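Local coordinates for protein cellulase (Bacillus sp. BG-CS10, PDB 5E09) that probably hydrolyses internal beta-1,4 bonds of cellulose with a family 5 glycoside hydrolase barrel that is joined to carbohydrate-binding modules, one of them of family 46, at residues V14-P19 against G54-R59; L192-T197 against A221-Y226; L203-H208 against H257-A262; I265-G270 against R303-M308. All coordinates share one frame; numbering follows the deposited sequence.

Contact 1. Residues V14-P19 against G54-R59; sequences VADMQP and GYKSIR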
# COMPACT_ATOMS: atom_id res chain seq x y z
N VAL A 14 10.76 -9.59 -17.97
CA VAL A 14 10.32 -8.93 -16.74
C VAL A 14 10.20 -7.41 -16.92
O VAL A 14 9.27 -6.80 -16.39
CB VAL A 14 11.28 -9.24 -15.56
CG1 VAL A 14 11.04 -8.29 -14.39
CG2 VAL A 14 11.10 -10.69 -15.12
N ALA A 15 11.12 -6.81 -17.67
CA ALA A 15 11.04 -5.38 -17.94
C ALA A 15 9.76 -5.05 -18.71
O ALA A 15 9.17 -3.99 -18.51
CB ALA A 15 12.26 -4.90 -18.71
N ASP A 16 9.29 -5.97 -19.52
CA ASP A 16 8.10 -5.80 -20.30
C ASP A 16 6.82 -5.87 -19.49
O ASP A 16 5.76 -5.65 -20.01
CB ASP A 16 8.09 -6.78 -21.44
CG ASP A 16 7.22 -6.34 -22.57
OD1 ASP A 16 7.15 -5.14 -22.83
OD2 ASP A 16 6.59 -7.19 -23.20
N MSE A 17 6.91 -6.23 -18.23
CA MSE A 17 5.75 -6.29 -17.38
C MSE A 17 5.45 -4.99 -16.69
O MSE A 17 4.38 -4.91 -16.16
CB MSE A 17 5.95 -7.34 -16.31
CG MSE A 17 6.04 -8.77 -16.75
SE MSE A 17 6.65 -9.89 -15.26
CE MSE A 17 4.96 -10.04 -14.31
N GLN A 18 6.35 -4.01 -16.68
CA GLN A 18 6.19 -2.74 -15.99
C GLN A 18 5.10 -1.89 -16.64
O GLN A 18 5.15 -1.64 -17.84
CB GLN A 18 7.53 -2.00 -16.00
CG GLN A 18 7.65 -0.83 -15.04
CD GLN A 18 7.79 -1.27 -13.59
OE1 GLN A 18 6.98 -2.03 -13.06
NE2 GLN A 18 8.85 -0.78 -12.94
N PRO A 19 4.09 -1.46 -15.86
CA PRO A 19 3.80 -1.78 -14.46
C PRO A 19 2.71 -2.84 -14.32
O PRO A 19 2.05 -3.18 -15.31
CB PRO A 19 3.31 -0.45 -13.90
CG PRO A 19 2.54 0.13 -15.06
CD PRO A 19 3.27 -0.32 -16.33
N GLY A 54 -3.02 1.53 -18.78
CA GLY A 54 -1.59 1.50 -19.05
C GLY A 54 -0.83 0.39 -18.35
O GLY A 54 0.39 0.27 -18.52
N TYR A 55 -1.54 -0.42 -17.56
CA TYR A 55 -0.92 -1.55 -16.88
C TYR A 55 -0.62 -2.66 -17.88
O TYR A 55 -1.46 -2.99 -18.72
CB TYR A 55 -1.83 -2.07 -15.76
CG TYR A 55 -1.77 -1.21 -14.53
CD1 TYR A 55 -0.69 -1.28 -13.65
CD2 TYR A 55 -2.78 -0.29 -14.25
CE1 TYR A 55 -0.62 -0.48 -12.53
CE2 TYR A 55 -2.72 0.52 -13.13
CZ TYR A 55 -1.64 0.42 -12.27
OH TYR A 55 -1.56 1.21 -11.16
N LYS A 56 0.58 -3.22 -17.80
CA LYS A 56 1.01 -4.22 -18.78
C LYS A 56 1.10 -5.63 -18.20
O LYS A 56 1.48 -6.58 -18.90
CB LYS A 56 2.36 -3.82 -19.38
CG LYS A 56 2.28 -2.58 -20.25
CD LYS A 56 3.18 -2.69 -21.45
CE LYS A 56 4.60 -3.02 -21.05
NZ LYS A 56 5.46 -3.19 -22.25
N SER A 57 0.74 -5.79 -16.93
CA SER A 57 0.69 -7.13 -16.34
C SER A 57 -0.23 -7.16 -15.14
O SER A 57 -0.45 -6.15 -14.47
CB SER A 57 2.09 -7.61 -15.95
OG SER A 57 2.69 -6.75 -15.00
N ILE A 58 -0.78 -8.33 -14.87
CA ILE A 58 -1.72 -8.47 -13.78
C ILE A 58 -1.37 -9.70 -12.95
O ILE A 58 -1.05 -10.76 -13.48
CB ILE A 58 -3.17 -8.57 -14.32
CG1 ILE A 58 -4.17 -8.73 -13.17
CG2 ILE A 58 -3.31 -9.70 -15.32
CD1 ILE A 58 -5.61 -8.86 -13.63
N ARG A 59 -1.39 -9.53 -11.63
CA ARG A 59 -1.19 -10.64 -10.72
C ARG A 59 -2.56 -11.11 -10.26
O ARG A 59 -3.41 -10.31 -9.87
CB ARG A 59 -0.32 -10.22 -9.53
CG ARG A 59 0.01 -11.35 -8.55
CD ARG A 59 1.26 -10.97 -7.77
NE ARG A 59 1.61 -11.92 -6.71
CZ ARG A 59 1.21 -11.81 -5.45
NH1 ARG A 59 0.43 -10.81 -5.08
NH2 ARG A 59 1.60 -12.72 -4.56

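Contact 2. Residues L192-T197 against A221-Y226; sequences LPTLET and ATVHYY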
# COMPACT_ATOMS: atom_id res chain seq x y z
N LEU A 192 9.78 -17.06 -7.74
CA LEU A 192 10.07 -17.62 -6.42
C LEU A 192 10.22 -16.54 -5.37
O LEU A 192 10.88 -15.52 -5.60
CB LEU A 192 11.34 -18.46 -6.47
CG LEU A 192 11.37 -19.57 -7.51
CD1 LEU A 192 12.76 -20.21 -7.56
CD2 LEU A 192 10.30 -20.60 -7.19
N PRO A 193 9.59 -16.75 -4.21
CA PRO A 193 9.63 -15.79 -3.11
C PRO A 193 10.76 -16.01 -2.11
O PRO A 193 11.19 -17.15 -1.90
CB PRO A 193 8.28 -16.02 -2.43
CG PRO A 193 8.03 -17.50 -2.63
CD PRO A 193 8.65 -17.86 -3.96
N THR A 194 11.25 -14.93 -1.52
CA THR A 194 12.02 -15.02 -0.30
C THR A 194 11.06 -15.44 0.81
O THR A 194 9.84 -15.38 0.63
CB THR A 194 12.69 -13.68 0.09
OG1 THR A 194 11.69 -12.65 0.15
CG2 THR A 194 13.75 -13.29 -0.93
N LEU A 195 11.60 -15.87 1.94
CA LEU A 195 10.80 -16.17 3.12
C LEU A 195 10.00 -14.94 3.54
O LEU A 195 10.58 -13.87 3.74
CB LEU A 195 11.69 -16.66 4.26
CG LEU A 195 10.98 -17.27 5.47
CD1 LEU A 195 10.20 -18.51 5.07
CD2 LEU A 195 11.99 -17.60 6.55
N GLU A 196 8.68 -15.10 3.66
CA GLU A 196 7.76 -14.01 4.01
C GLU A 196 7.76 -12.88 2.98
O GLU A 196 7.32 -11.76 3.28
CB GLU A 196 8.10 -13.44 5.40
CG GLU A 196 7.71 -14.33 6.56
CD GLU A 196 8.29 -13.85 7.88
OE1 GLU A 196 9.08 -12.88 7.87
OE2 GLU A 196 7.95 -14.44 8.93
N THR A 197 8.25 -13.18 1.78
CA THR A 197 8.57 -12.18 0.75
C THR A 197 9.25 -10.94 1.33
O THR A 197 8.99 -9.83 0.89
CB THR A 197 7.31 -11.72 -0.04
OG1 THR A 197 6.37 -11.11 0.85
CG2 THR A 197 6.66 -12.90 -0.75
N ALA A 221 12.92 -13.59 -9.17
CA ALA A 221 12.82 -13.40 -7.73
C ALA A 221 11.66 -12.45 -7.43
O ALA A 221 11.43 -11.51 -8.18
CB ALA A 221 14.12 -12.84 -7.17
N THR A 222 10.93 -12.69 -6.35
CA THR A 222 9.90 -11.74 -5.98
C THR A 222 9.94 -11.34 -4.51
O THR A 222 10.18 -12.17 -3.62
CB THR A 222 8.49 -12.25 -6.29
OG1 THR A 222 7.53 -11.25 -5.94
CG2 THR A 222 8.17 -13.54 -5.53
N VAL A 223 9.71 -10.06 -4.26
CA VAL A 223 9.60 -9.58 -2.89
C VAL A 223 8.41 -8.63 -2.78
O VAL A 223 7.84 -8.22 -3.79
CB VAL A 223 10.88 -8.88 -2.40
CG1 VAL A 223 12.00 -9.89 -2.20
CG2 VAL A 223 11.32 -7.79 -3.38
N HIS A 224 8.04 -8.32 -1.54
CA HIS A 224 6.93 -7.41 -1.26
C HIS A 224 7.43 -6.24 -0.43
O HIS A 224 8.42 -6.37 0.29
CB HIS A 224 5.80 -8.13 -0.52
CG HIS A 224 5.08 -9.15 -1.35
ND1 HIS A 224 4.08 -9.95 -0.84
CD2 HIS A 224 5.21 -9.49 -2.66
CE1 HIS A 224 3.63 -10.75 -1.79
NE2 HIS A 224 4.30 -10.49 -2.91
N TYR A 225 6.76 -5.10 -0.53
CA TYR A 225 7.17 -3.92 0.22
C TYR A 225 6.00 -3.00 0.53
O TYR A 225 5.24 -2.63 -0.36
CB TYR A 225 8.25 -3.15 -0.55
CG TYR A 225 8.87 -2.05 0.27
CD1 TYR A 225 9.80 -2.35 1.25
CD2 TYR A 225 8.51 -0.72 0.07
CE1 TYR A 225 10.38 -1.35 2.01
CE2 TYR A 225 9.08 0.28 0.83
CZ TYR A 225 10.01 -0.04 1.80
OH TYR A 225 10.59 0.95 2.55
N TYR A 226 5.86 -2.62 1.79
CA TYR A 226 4.70 -1.83 2.21
C TYR A 226 5.11 -0.61 3.01
O TYR A 226 4.29 -0.01 3.71
CB TYR A 226 3.74 -2.70 3.02
CG TYR A 226 2.90 -3.59 2.15
CD1 TYR A 226 1.71 -3.12 1.61
CD2 TYR A 226 3.29 -4.89 1.85
CE1 TYR A 226 0.93 -3.91 0.79
CE2 TYR A 226 2.52 -5.69 1.03
CZ TYR A 226 1.34 -5.20 0.50
OH TYR A 226 0.55 -6.00 -0.31

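Contact 3. Residues L203-H208 against H257-A262; sequences LLNRLH and HNTFTA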
# COMPACT_ATOMS: atom_id res chain seq x y z
N LEU A 203 17.66 -13.67 3.85
CA LEU A 203 16.58 -14.22 3.05
C LEU A 203 16.88 -14.08 1.56
O LEU A 203 16.70 -15.02 0.77
CB LEU A 203 15.27 -13.52 3.41
CG LEU A 203 14.96 -13.48 4.91
CD1 LEU A 203 13.65 -12.76 5.18
CD2 LEU A 203 14.91 -14.88 5.49
N LEU A 204 17.36 -12.90 1.17
CA LEU A 204 17.76 -12.66 -0.22
C LEU A 204 18.80 -13.69 -0.65
O LEU A 204 18.67 -14.31 -1.72
CB LEU A 204 18.31 -11.25 -0.39
CG LEU A 204 17.33 -10.10 -0.13
CD1 LEU A 204 18.02 -8.76 -0.29
CD2 LEU A 204 16.11 -10.20 -1.04
N ASN A 205 19.82 -13.88 0.19
CA ASN A 205 20.89 -14.83 -0.10
C ASN A 205 20.38 -16.25 -0.28
O ASN A 205 20.83 -16.95 -1.17
CB ASN A 205 21.93 -14.81 1.01
CG ASN A 205 22.79 -13.56 0.97
OD1 ASN A 205 22.98 -12.96 -0.09
ND2 ASN A 205 23.30 -13.15 2.12
N ARG A 206 19.44 -16.66 0.57
CA ARG A 206 18.94 -18.03 0.50
C ARG A 206 18.08 -18.27 -0.74
O ARG A 206 18.15 -19.35 -1.35
CB ARG A 206 18.17 -18.36 1.77
CG ARG A 206 19.06 -18.25 2.99
CD ARG A 206 18.41 -18.82 4.21
NE ARG A 206 19.01 -20.09 4.59
CZ ARG A 206 19.84 -20.25 5.61
NH1 ARG A 206 20.18 -19.21 6.36
NH2 ARG A 206 20.33 -21.45 5.89
N LEU A 207 17.28 -17.28 -1.11
CA LEU A 207 16.56 -17.38 -2.38
C LEU A 207 17.57 -17.48 -3.53
O LEU A 207 17.41 -18.29 -4.45
CB LEU A 207 15.64 -16.18 -2.58
CG LEU A 207 15.01 -16.10 -3.97
CD1 LEU A 207 14.21 -17.35 -4.26
CD2 LEU A 207 14.14 -14.87 -4.09
N HIS A 208 18.62 -16.66 -3.45
CA HIS A 208 19.69 -16.66 -4.43
C HIS A 208 20.31 -18.05 -4.59
O HIS A 208 20.50 -18.55 -5.69
CB HIS A 208 20.76 -15.64 -4.03
CG HIS A 208 21.76 -15.35 -5.11
ND1 HIS A 208 21.57 -15.71 -6.41
CD2 HIS A 208 22.97 -14.72 -5.05
CE1 HIS A 208 22.62 -15.32 -7.13
NE2 HIS A 208 23.47 -14.73 -6.33
N HIS A 257 18.81 -5.02 -5.34
CA HIS A 257 19.50 -4.83 -6.61
C HIS A 257 20.86 -5.55 -6.64
O HIS A 257 21.18 -6.24 -7.61
CB HIS A 257 19.69 -3.34 -6.89
CG HIS A 257 20.45 -3.06 -8.15
ND1 HIS A 257 19.85 -2.99 -9.38
CD2 HIS A 257 21.77 -2.83 -8.36
CE1 HIS A 257 20.76 -2.72 -10.30
NE2 HIS A 257 21.93 -2.62 -9.71
N ASN A 258 21.64 -5.39 -5.57
CA ASN A 258 22.95 -6.02 -5.49
C ASN A 258 22.87 -7.54 -5.54
O ASN A 258 23.67 -8.20 -6.21
CB ASN A 258 23.68 -5.60 -4.22
CG ASN A 258 23.89 -4.11 -4.14
OD1 ASN A 258 23.95 -3.42 -5.16
ND2 ASN A 258 24.01 -3.59 -2.92
N THR A 259 21.89 -8.11 -4.83
CA THR A 259 21.81 -9.56 -4.75
C THR A 259 21.30 -10.20 -6.05
O THR A 259 21.85 -11.20 -6.49
CB THR A 259 20.91 -10.00 -3.59
OG1 THR A 259 21.44 -9.47 -2.37
CG2 THR A 259 20.87 -11.52 -3.49
N PHE A 260 20.27 -9.62 -6.66
CA PHE A 260 19.64 -10.26 -7.81
C PHE A 260 19.85 -9.53 -9.15
O PHE A 260 20.45 -10.08 -10.07
CB PHE A 260 18.15 -10.42 -7.57
CG PHE A 260 17.81 -11.35 -6.44
CD1 PHE A 260 18.01 -12.71 -6.56
CD2 PHE A 260 17.29 -10.85 -5.26
CE1 PHE A 260 17.69 -13.57 -5.53
CE2 PHE A 260 16.97 -11.71 -4.21
CZ PHE A 260 17.17 -13.07 -4.35
N THR A 261 19.33 -8.31 -9.24
CA THR A 261 19.36 -7.56 -10.50
C THR A 261 20.79 -7.35 -11.03
O THR A 261 21.02 -7.43 -12.24
CB THR A 261 18.67 -6.19 -10.33
OG1 THR A 261 17.28 -6.38 -10.04
CG2 THR A 261 18.79 -5.36 -11.60
N ALA A 262 21.73 -7.10 -10.14
CA ALA A 262 23.13 -6.91 -10.52
C ALA A 262 23.69 -8.16 -11.20
O ALA A 262 24.46 -8.07 -12.15
CB ALA A 262 23.97 -6.55 -9.31

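Contact 4. Residues I265-G270 against R303-M308; sequences IPVVLG and RDVTHM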
# COMPACT_ATOMS: atom_id res chain seq x y z
N ILE A 265 19.59 -12.18 -12.29
CA ILE A 265 18.21 -12.38 -11.85
C ILE A 265 17.30 -11.16 -11.72
O ILE A 265 17.54 -10.26 -10.92
CB ILE A 265 18.28 -13.08 -10.47
CG1 ILE A 265 19.31 -14.21 -10.52
CG2 ILE A 265 16.90 -13.60 -10.07
CD1 ILE A 265 19.46 -14.96 -9.22
N PRO A 266 16.21 -11.15 -12.51
CA PRO A 266 15.25 -10.05 -12.50
C PRO A 266 14.32 -10.12 -11.29
O PRO A 266 14.00 -11.22 -10.83
CB PRO A 266 14.48 -10.26 -13.80
CG PRO A 266 14.50 -11.74 -13.99
CD PRO A 266 15.84 -12.21 -13.47
N VAL A 267 13.90 -8.97 -10.79
CA VAL A 267 13.08 -8.90 -9.60
C VAL A 267 11.69 -8.34 -9.89
O VAL A 267 11.54 -7.36 -10.63
CB VAL A 267 13.76 -8.04 -8.51
CG1 VAL A 267 12.88 -7.94 -7.26
CG2 VAL A 267 15.13 -8.61 -8.17
N VAL A 268 10.68 -8.99 -9.32
CA VAL A 268 9.32 -8.46 -9.30
C VAL A 268 8.91 -8.10 -7.86
O VAL A 268 8.87 -8.96 -6.97
CB VAL A 268 8.30 -9.44 -9.89
CG1 VAL A 268 6.89 -8.92 -9.68
CG2 VAL A 268 8.57 -9.67 -11.38
N LEU A 269 8.64 -6.82 -7.66
CA LEU A 269 7.99 -6.36 -6.45
C LEU A 269 6.51 -6.74 -6.57
O LEU A 269 5.69 -5.94 -7.00
CB LEU A 269 8.16 -4.84 -6.28
CG LEU A 269 7.64 -4.23 -4.98
CD1 LEU A 269 8.26 -4.93 -3.78
CD2 LEU A 269 7.94 -2.75 -4.94
N GLY A 270 6.19 -7.97 -6.19
CA GLY A 270 4.88 -8.54 -6.47
C GLY A 270 3.71 -7.85 -5.80
O GLY A 270 2.57 -7.94 -6.26
N ARG A 303 16.42 1.08 -10.29
CA ARG A 303 16.98 -0.25 -10.05
C ARG A 303 16.33 -1.38 -10.86
O ARG A 303 16.48 -2.56 -10.52
CB ARG A 303 16.91 -0.58 -8.56
CG ARG A 303 17.90 0.21 -7.73
CD ARG A 303 17.43 0.33 -6.29
NE ARG A 303 18.25 1.26 -5.53
CZ ARG A 303 18.10 2.58 -5.54
NH1 ARG A 303 17.16 3.14 -6.29
NH2 ARG A 303 18.90 3.35 -4.81
N ASP A 304 15.62 -1.03 -11.94
CA ASP A 304 14.97 -2.00 -12.82
C ASP A 304 14.08 -3.03 -12.11
O ASP A 304 14.03 -4.19 -12.50
CB ASP A 304 16.01 -2.75 -13.65
CG ASP A 304 16.80 -1.84 -14.57
OD1 ASP A 304 16.26 -0.79 -14.98
OD2 ASP A 304 17.97 -2.17 -14.87
N VAL A 305 13.40 -2.59 -11.06
CA VAL A 305 12.45 -3.46 -10.38
C VAL A 305 11.06 -3.30 -10.97
O VAL A 305 10.46 -2.23 -10.87
CB VAL A 305 12.39 -3.18 -8.87
CG1 VAL A 305 11.35 -4.09 -8.20
CG2 VAL A 305 13.75 -3.37 -8.23
N THR A 306 10.55 -4.35 -11.60
CA THR A 306 9.17 -4.35 -12.07
C THR A 306 8.25 -4.43 -10.85
O THR A 306 8.44 -5.28 -9.99
CB THR A 306 8.91 -5.52 -13.03
OG1 THR A 306 9.48 -5.23 -14.31
CG2 THR A 306 7.42 -5.76 -13.20
N HIS A 307 7.28 -3.53 -10.77
CA HIS A 307 6.43 -3.45 -9.58
C HIS A 307 4.96 -3.69 -9.90
O HIS A 307 4.50 -3.43 -11.02
CB HIS A 307 6.60 -2.09 -8.90
CG HIS A 307 6.36 -0.93 -9.82
ND1 HIS A 307 5.10 -0.58 -10.26
CD2 HIS A 307 7.22 -0.05 -10.38
CE1 HIS A 307 5.20 0.47 -11.06
NE2 HIS A 307 6.47 0.81 -11.15
N MSE A 308 4.22 -4.17 -8.90
CA MSE A 308 2.81 -4.52 -9.06
C MSE A 308 1.97 -4.06 -7.86
O MSE A 308 2.10 -4.60 -6.76
CB MSE A 308 2.66 -6.04 -9.24
CG MSE A 308 3.61 -6.63 -10.28
SE MSE A 308 3.22 -8.48 -10.64
CE MSE A 308 1.76 -8.25 -11.91
O HOH W 1 15.67 -6.76 -11.99

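Contact 1. Residues V14-P19 against G54-R59
D16 and K56 form the one salt bridge here, OD1 of D16 lying 2.6 Å from NZ of K56. The lysine chain bends at its second and third torsions and crosses the aspartate at about a right angle, and its ammonium meets OD1 from above, 44° out of the carboxylate plane. CE of K56 passes 3.1 Å from the carbonyl O of D16. The other carboxylate oxygen, OD2, is bonded to the hydroxyl of Y97. An alanine at D16 would probably leave the K56 ammonium without its charged mate and the Y97 hydroxyl without this partner.

Uncharged hydrogen bonds join the segments, one from a side chain and two between backbones. OG of S57 stands between its own N and carbonyl carbon (chi1 60°) and donates to the O of M17 at 2.8 Å. The O of P19, which follows a cis peptide, takes two N-H groups: K56 N at 2.9 Å, nearly along the C=O axis, and S57 N in a weak bond at 3.3 Å.

The apolar contact falls to P19, whose ring crosses Y55 at about a right angle, its CG 3.8 Å from CD1 of Y55, while P19 O lies at the edge of that ring, near its plane.

Residues V14-P19 lead from helix 9-15 toward strand 20-23, and G54-R59 from the Schellman end of helix 44-52 into barrel strand 57-60. W336 of helix 326-337 meets Y55 edge-to-face, Q18 reaches the backbone of H307, and R59 forms salt bridges with E145 and E271.

Contact 2. Residues L192-T197 against A221-Y226
T197 lies over one face of the H224 imidazole, and this pair is the tight part. Its CB stands 3.8 Å from the centroid of the H224 ring, only 19° off the ring normal, a CH-pi contact displaced toward the rim. CG2 lies 3.9 Å from CE1 of H224, while OG1, placed between backbone N and carbonyl carbon (chi1 62°), donates to the O of E196 at 2.7 Å. Beneath the side chains, H224 N bonds to the O of T197 at 3.0 Å.

At the other end, L192 and P193 pair with A221 and T222 in parallel register. T222 N donates to L192 O at 2.9 Å, and CG2 of T222 packs 3.6 Å from CA of P193.

Between these two grips the fit is looser. T194 N and T222 O are 3.6 Å apart, and OG1 of T194, bonded to the O of A198, only touches CG1 of V223. The chain then loops outward through L195 to the partly exposed E196 before T197 N bonds back to T194 O.

Strands 190-193 and 219-225 are neighbours in the eight-stranded parallel barrel, linked by helix 201-214. ND1 of H224 is hydrogen-bonded to E149, whose place in an Asn-Glu-Pro sequence is consistent with the acid/base glutamate of family 5 enzymes; T197, packed against the imidazole face, would then probably be a second-shell residue of the active site.

Contact 3. Residues L203-H208 against H257-A262
The ring of F260 receives CD2 of L204 at its edge, in plane, 3.6 Å from CE2 of F260. One face of the same ring carries CG2 of T259, from its own helix, 3.9 Å above the plane and over its centre. The imidazole of H208 has the carbonyl O of T259 over one face, 3.8 Å above the plane and displaced toward the rim. The two rings themselves meet obliquely, centroids of H208 and F260 5.8 Å apart and planes at 67°.

The rim of F260 lies against the opposing helix: its CZ comes 3.3 Å from the backbone O of L204 and 3.5 Å from CD2 of L207, whose CG is turned anti to the backbone N (chi1 172°). CE1 approaches the backbone of H208.

Helices 201-214 and 243-261 belong to the outer layer of the (beta/alpha)8 barrel, following its fifth and sixth strands. Their short segments run nearly parallel, at 15°, with axes 10.0 Å apart. The second widens into a pi-type turn at 257-261, A262 N bonding to the O of H257. F260 also touches A221 and V267 of the strands beneath; an alanine in place of F260 would probably open a gap between the helices and leave the side chains of L204 and L207 without their aromatic partner.

Farther from the strands, T259 sets CG2 against CB of L204. Its OG1 bonds to R255 O and to NE2 of Q201, and Q201 also holds OD1 of N205, so that one amide links the two helices on that side.

Contact 4. Residues I265-G270 against R303-M308
V268 meets M308 because its CG1 is turned anti to the backbone N (chi1 173°), which sets that methyl 3.8 Å from SE of the selenomethionine M308. The M308 chain runs past it obliquely and bends only at the third torsion. V305 likewise holds CG1 anti to its backbone N (chi1 178°), and this branch lies 3.8 Å from CB of L269. The two pairs pack on opposite faces of the sheet: V268 and T306 point to one, L269 and H307 to the other, where their CB atoms approach.

Between the faces runs a parallel ladder. It starts with a weak bond, T306 N to V267 O at 3.3 Å. L269 N then donates to T306 O at 2.8 Å, and M308 N to L269 O at 3.0 Å; in both, the donor nitrogen lies nearly in line with the carbonyl bond. The short strand segments diverge by 16°, with a closest axis approach of 4.6 Å. Below the first rung the backbones have parted, and a water spans the opening by accepting from V267 N and donating to D304 O, each 3.1 Å away.

The water sits beside the Schellman motif, D304 at C-prime, that ends helix 286-302, the helix of the beta-alpha-beta crossover from strand 267-272 to strand 306-311. L300 of that helix covers L269, V305 and H307, and V267 packs on helix 243-261. On the face of V268 and T306, OG1 of T306 bonds to V14 O; within the sheet, the backbone of V268 bonds to A221 and V223 of strand 219-225.

Overall arrangement
All four contacts belong to the catalytic barrel, at different depths. Contacts 2 and 4 are buried strand pairs, fifth with sixth and seventh with eighth; T222 OG1 and A221 O bond to V268 O and N, joining them into one run of sheet. Contact 3 is buried but lies outside that sheet, helix on helix and without a hydrogen bond between its segments; its L207 and F260 rest on contacts 2 and 4. Contact 1, where strand two meets the chain entering strand one, is partly exposed and has the only salt bridge between paired segments. Through V14 and Q18 it bonds to contact 4, beside the seam where the first and eighth strands close the barrel.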